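Local coordinates for epoxide hydrolase (Aspergillus niger, PDB 3G02), which probably hydrolyses epoxides to diols, here as an alpha/beta hydrolase-fold variant made more enantioselective by directed evolution, at residues F183-S196 with L202-F216. The protein carries 9 engineered substitutions. Numbering follows the deposited sequence.
Sequences FGSGYIIQGGDIGS and LGVGFDACKAVHLNF. Engineered in segment 202-216: Phe216 (natural residue Leu).
Leu202, on the helix of a beta-alpha-beta crossover, lays CD1 against CG1 of Ile189 on strand 187-191 (3.7 Å), the two side chains crossing at about a right angle, while its CD2 reaches the hydroxyl of Tyr187. That hydroxyl is hydrogen-bonded to Asp175 of helix 167-180. After the turn at 206-209, Ala208 and Cys209 lie against one face of the Tyr187 ring. CA of Cys209 makes a CH-pi contact 4.0 Å from the Tyr187 ring centroid, and SG touches Ile189 CG1. With CG between its backbone N and carbonyl carbon (chi1 59°), Tyr187 folds its ring over this backbone.

From here strands 187-191 and 209-214 run parallel, their axes 14° apart. Ala208 O accepts from Tyr187 N. Lys210 is one residue too many for the register: its N takes Tyr187 O, leaving the buried Ala211 N with no partner, and pairing resumes at Ala211 O, which takes Ile189 N, continuing through His213 and Asn215. On the sheet face bearing Gln190 and His213, the histidine ring presents ND1 edge-on to Gln190 OE1 (3.1 Å), whereas NE2 is hydrogen-bonded to Ser344 OG. Gln190 OE1 also takes Asn215 ND2 (3.0 Å), both donors lying in its carbonyl plane, and a water joins Gln190 NE2 to Asn215 ND2. On the other face Leu214 CD2 rests on Ser196 CA (3.7 Å). The engineered Phe216 closes the series: its O accepts from Ser196 OG (2.9 Å), and its ring takes CA of Asp193, the predicted nucleophile, over one face at 4.1 Å from the centroid.

Two donors on OE1 and a water on NE2 thus fix the rotation of the Gln190 amide. Just beyond, the positive phi of Asp193 (53°), between Gly191 and Gly195, is consistent with a nucleophile elbow.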
loop_
_atom_site.group_PDB
_atom_site.type_symbol
_atom_site.label_atom_id
_atom_site.label_comp_id
_atom_site.label_asym_id
_atom_site.label_seq_id
_atom_site.Cartn_x
_atom_site.Cartn_y
_atom_site.Cartn_z
ATOM N N PHE A 183 16.349 24.100 -27.876
ATOM C CA PHE A 183 17.544 23.856 -27.075
ATOM C C PHE A 183 18.347 22.618 -27.488
ATOM O O PHE A 183 19.087 22.052 -26.684
ATOM C CB PHE A 183 17.189 23.812 -25.581
ATOM C CG PHE A 183 16.333 24.962 -25.119
ATOM C CD1 PHE A 183 16.634 26.279 -25.481
ATOM C CD2 PHE A 183 15.234 24.730 -24.297
ATOM C CE1 PHE A 183 15.842 27.339 -25.040
ATOM C CE2 PHE A 183 14.436 25.782 -23.850
ATOM C CZ PHE A 183 14.739 27.089 -24.219
ATOM N N GLY A 184 18.217 22.227 -28.756
ATOM C CA GLY A 184 18.982 21.111 -29.315
ATOM C C GLY A 184 20.491 21.253 -29.188
ATOM O O GLY A 184 21.204 20.255 -29.099
ATOM N N SER A 185 20.972 22.497 -29.172
ATOM C CA SER A 185 22.400 22.788 -29.027
ATOM C C SER A 185 22.925 22.563 -27.608
ATOM O O SER A 185 24.137 22.503 -27.397
ATOM C CB SER A 185 22.711 24.216 -29.479
ATOM O OG SER A 185 22.026 25.171 -28.687
ATOM N N GLY A 186 22.018 22.446 -26.639
ATOM C CA GLY A 186 22.422 22.131 -25.277
ATOM C C GLY A 186 21.483 22.636 -24.204
ATOM O O GLY A 186 20.952 23.740 -24.297
ATOM N N TYR A 187 21.283 21.807 -23.184
ATOM C CA TYR A 187 20.514 22.205 -22.007
ATOM C C TYR A 187 21.055 21.511 -20.765
ATOM O O TYR A 187 21.799 20.532 -20.861
ATOM C CB TYR A 187 19.017 21.913 -22.184
ATOM C CG TYR A 187 18.681 20.456 -22.429
ATOM C CD1 TYR A 187 18.557 19.556 -21.367
ATOM C CD2 TYR A 187 18.480 19.979 -23.720
ATOM C CE1 TYR A 187 18.251 18.217 -21.590
ATOM C CE2 TYR A 187 18.163 18.643 -23.953
ATOM C CZ TYR A 187 18.055 17.771 -22.884
ATOM O OH TYR A 187 17.750 16.450 -23.111
ATOM N N ILE A 188 20.667 22.033 -19.601
ATOM C CA ILE A 188 21.024 21.448 -18.317
ATOM C C ILE A 188 19.755 20.911 -17.658
ATOM O O ILE A 188 18.670 21.467 -17.845
ATOM C CB ILE A 188 21.717 22.489 -17.399
ATOM C CG1 ILE A 188 23.042 22.939 -18.027
ATOM C CG2 ILE A 188 21.956 21.925 -15.994
ATOM C CD1 ILE A 188 23.716 24.081 -17.300
ATOM N N ILE A 189 19.904 19.818 -16.913
ATOM C CA ILE A 189 18.805 19.245 -16.136
ATOM C C ILE A 189 19.050 19.438 -14.646
ATOM O O ILE A 189 20.143 19.168 -14.152
ATOM C CB ILE A 189 18.623 17.733 -16.433
ATOM C CG1 ILE A 189 18.204 17.511 -17.891
ATOM C CG2 ILE A 189 17.610 17.091 -15.466
ATOM C CD1 ILE A 189 16.871 18.153 -18.281
ATOM N N GLN A 190 18.021 19.915 -13.947
ATOM C CA GLN A 190 17.972 19.890 -12.493
ATOM C C GLN A 190 16.888 18.876 -12.152
ATOM O O GLN A 190 15.801 18.924 -12.719
ATOM C CB GLN A 190 17.593 21.267 -11.939
ATOM C CG GLN A 190 18.033 21.526 -10.494
ATOM C CD GLN A 190 17.325 20.647 -9.478
ATOM O OE1 GLN A 190 17.964 19.941 -8.693
ATOM N NE2 GLN A 190 16.001 20.689 -9.486
ATOM N N GLY A 191 17.197 17.940 -11.263
ATOM C CA GLY A 191 16.231 16.908 -10.903
ATOM C C GLY A 191 16.254 16.501 -9.448
ATOM O O GLY A 191 17.289 16.562 -8.782
ATOM N N GLY A 192 15.083 16.100 -8.961
ATOM C CA GLY A 192 14.925 15.479 -7.652
ATOM C C GLY A 192 13.970 14.311 -7.793
ATOM O O GLY A 192 13.254 14.210 -8.793
ATOM N N ASP A 193 13.971 13.426 -6.799
ATOM C CA ASP A 193 13.058 12.286 -6.763
ATOM C C ASP A 193 13.128 11.481 -8.072
ATOM O O ASP A 193 14.223 11.236 -8.591
ATOM C CB ASP A 193 11.639 12.770 -6.453
ATOM C CG ASP A 193 10.778 11.684 -5.872
ATOM O OD1 ASP A 193 11.035 11.299 -4.717
ATOM O OD2 ASP A 193 9.866 11.206 -6.573
ATOM N N ILE A 194 11.982 11.074 -8.614
ATOM C CA ILE A 194 11.952 10.336 -9.879
ATOM C C ILE A 194 12.613 11.159 -10.987
ATOM O O ILE A 194 13.326 10.617 -11.830
ATOM C CB ILE A 194 10.515 9.917 -10.252
ATOM C CG1 ILE A 194 9.993 8.907 -9.225
ATOM C CG2 ILE A 194 10.458 9.320 -11.669
ATOM C CD1 ILE A 194 8.483 8.727 -9.235
ATOM N N GLY A 195 12.415 12.475 -10.942
ATOM C CA GLY A 195 13.070 13.388 -11.877
ATOM C C GLY A 195 14.588 13.274 -11.902
ATOM O O GLY A 195 15.206 13.567 -12.924
ATOM N N SER A 196 15.186 12.880 -10.777
ATOM C CA SER A 196 16.631 12.638 -10.722
ATOM C C SER A 196 17.018 11.504 -11.653
ATOM O O SER A 196 17.982 11.622 -12.412
ATOM C CB SER A 196 17.098 12.316 -9.301
ATOM O OG SER A 196 17.213 13.487 -8.517
ATOM N N LEU A 202 19.053 11.230 -19.030
ATOM C CA LEU A 202 19.365 12.328 -19.947
ATOM C C LEU A 202 20.870 12.603 -19.999
ATOM O O LEU A 202 21.444 12.757 -21.082
ATOM C CB LEU A 202 18.583 13.590 -19.568
ATOM C CG LEU A 202 17.068 13.491 -19.798
ATOM C CD1 LEU A 202 16.317 14.587 -19.066
ATOM C CD2 LEU A 202 16.733 13.506 -21.289
ATOM N N GLY A 203 21.508 12.646 -18.832
ATOM C CA GLY A 203 22.955 12.833 -18.757
ATOM C C GLY A 203 23.722 11.714 -19.441
ATOM O O GLY A 203 24.715 11.960 -20.129
ATOM N N VAL A 204 23.246 10.487 -19.260
ATOM C CA VAL A 204 23.918 9.290 -19.771
ATOM C C VAL A 204 23.800 9.126 -21.292
ATOM O O VAL A 204 24.790 8.812 -21.964
ATOM C CB VAL A 204 23.401 8.016 -19.040
ATOM C CG1 VAL A 204 23.867 6.735 -19.733
ATOM C CG2 VAL A 204 23.849 8.026 -17.585
ATOM N N GLY A 205 22.606 9.355 -21.831
ATOM C CA GLY A 205 22.306 8.928 -23.197
ATOM C C GLY A 205 21.826 9.956 -24.200
ATOM O O GLY A 205 21.616 9.626 -25.368
ATOM N N PHE A 206 21.660 11.202 -23.764
ATOM C CA PHE A 206 21.108 12.237 -24.631
ATOM C C PHE A 206 22.124 13.353 -24.863
ATOM O O PHE A 206 22.513 14.060 -23.929
ATOM C CB PHE A 206 19.786 12.773 -24.059
ATOM C CG PHE A 206 18.655 11.772 -24.100
ATOM C CD1 PHE A 206 18.568 10.756 -23.148
ATOM C CD2 PHE A 206 17.679 11.844 -25.088
ATOM C CE1 PHE A 206 17.526 9.830 -23.182
ATOM C CE2 PHE A 206 16.632 10.924 -25.126
ATOM C CZ PHE A 206 16.560 9.915 -24.173
ATOM N N ASP A 207 22.560 13.489 -26.114
ATOM C CA ASP A 207 23.653 14.399 -26.464
ATOM C C ASP A 207 23.371 15.864 -26.153
ATOM O O ASP A 207 24.288 16.607 -25.799
ATOM C CB ASP A 207 24.028 14.249 -27.939
ATOM C CG ASP A 207 24.776 12.962 -28.226
ATOM O OD1 ASP A 207 25.029 12.686 -29.417
ATOM O OD2 ASP A 207 25.115 12.226 -27.273
ATOM N N ALA A 208 22.110 16.266 -26.288
ATOM C CA ALA A 208 21.702 17.647 -26.033
ATOM C C ALA A 208 21.779 18.008 -24.549
ATOM O O ALA A 208 21.921 19.177 -24.201
ATOM C CB ALA A 208 20.311 17.903 -26.578
ATOM N N CYS A 209 21.680 17.007 -23.677
ATOM C CA CYS A 209 21.866 17.233 -22.247
ATOM C C CYS A 209 23.354 17.377 -21.957
ATOM O O CYS A 209 24.117 16.436 -22.160
ATOM C CB CYS A 209 21.273 16.084 -21.433
ATOM S SG CYS A 209 21.480 16.288 -19.651
ATOM N N LYS A 210 23.762 18.552 -21.479
ATOM C CA LYS A 210 25.189 18.860 -21.314
ATOM C C LYS A 210 25.699 18.745 -19.877
ATOM O O LYS A 210 26.899 18.566 -19.651
ATOM C CB LYS A 210 25.511 20.252 -21.875
ATOM C CG LYS A 210 25.094 20.478 -23.324
ATOM C CD LYS A 210 25.868 19.596 -24.298
ATOM C CE LYS A 210 25.383 19.806 -25.720
ATOM N NZ LYS A 210 26.097 18.931 -26.693
ATOM N N ALA A 211 24.786 18.854 -18.913
ATOM C CA ALA A 211 25.128 18.785 -17.495
ATOM C C ALA A 211 23.895 18.431 -16.673
ATOM O O ALA A 211 22.765 18.694 -17.095
ATOM C CB ALA A 211 25.726 20.113 -17.015
ATOM N N VAL A 212 24.129 17.828 -15.510
ATOM C CA VAL A 212 23.043 17.397 -14.627
ATOM C C VAL A 212 23.311 17.820 -13.183
ATOM O O VAL A 212 24.369 17.526 -12.630
ATOM C CB VAL A 212 22.830 15.854 -14.683
ATOM C CG1 VAL A 212 21.659 15.432 -13.805
ATOM C CG2 VAL A 212 22.579 15.393 -16.107
ATOM N N HIS A 213 22.341 18.510 -12.584
ATOM C CA HIS A 213 22.362 18.800 -11.156
ATOM C C HIS A 213 21.209 18.060 -10.484
ATOM O O HIS A 213 20.060 18.159 -10.929
ATOM C CB HIS A 213 22.249 20.300 -10.880
ATOM C CG HIS A 213 22.161 20.633 -9.424
ATOM N ND1 HIS A 213 20.974 20.587 -8.720
ATOM C CD2 HIS A 213 23.110 21.007 -8.535
ATOM C CE1 HIS A 213 21.198 20.918 -7.462
ATOM N NE2 HIS A 213 22.487 21.179 -7.323
ATOM N N LEU A 214 21.527 17.328 -9.418
ATOM C CA LEU A 214 20.528 16.564 -8.663
ATOM C C LEU A 214 20.495 16.960 -7.194
ATOM O O LEU A 214 21.510 17.357 -6.626
ATOM C CB LEU A 214 20.814 15.063 -8.758
ATOM C CG LEU A 214 20.974 14.410 -10.133
ATOM C CD1 LEU A 214 21.243 12.919 -9.958
ATOM C CD2 LEU A 214 19.754 14.643 -11.011
ATOM N N ASN A 215 19.320 16.845 -6.575
ATOM C CA ASN A 215 19.222 16.941 -5.116
ATOM C C ASN A 215 18.713 15.642 -4.487
ATOM O O ASN A 215 18.250 15.630 -3.343
ATOM C CB ASN A 215 18.382 18.147 -4.672
ATOM C CG ASN A 215 16.944 18.070 -5.147
ATOM O OD1 ASN A 215 16.053 17.656 -4.404
ATOM N ND2 ASN A 215 16.711 18.471 -6.384
ATOM N N PHE A 216 18.823 14.551 -5.242
ATOM C CA PHE A 216 18.358 13.243 -4.807
ATOM C C PHE A 216 19.090 12.174 -5.598
ATOM O O PHE A 216 19.238 12.301 -6.813
ATOM C CB PHE A 216 16.848 13.135 -5.061
ATOM C CG PHE A 216 16.217 11.884 -4.511
ATOM C CD1 PHE A 216 15.683 11.868 -3.225
ATOM C CD2 PHE A 216 16.126 10.733 -5.290
ATOM C CE1 PHE A 216 15.084 10.712 -2.716
ATOM C CE2 PHE A 216 15.537 9.574 -4.784
ATOM C CZ PHE A 216 15.009 9.569 -3.499
HETATM O O HOH W 1 23.944 19.143 -28.845
HETATM O O HOH W 2 14.482 19.451 -7.572
#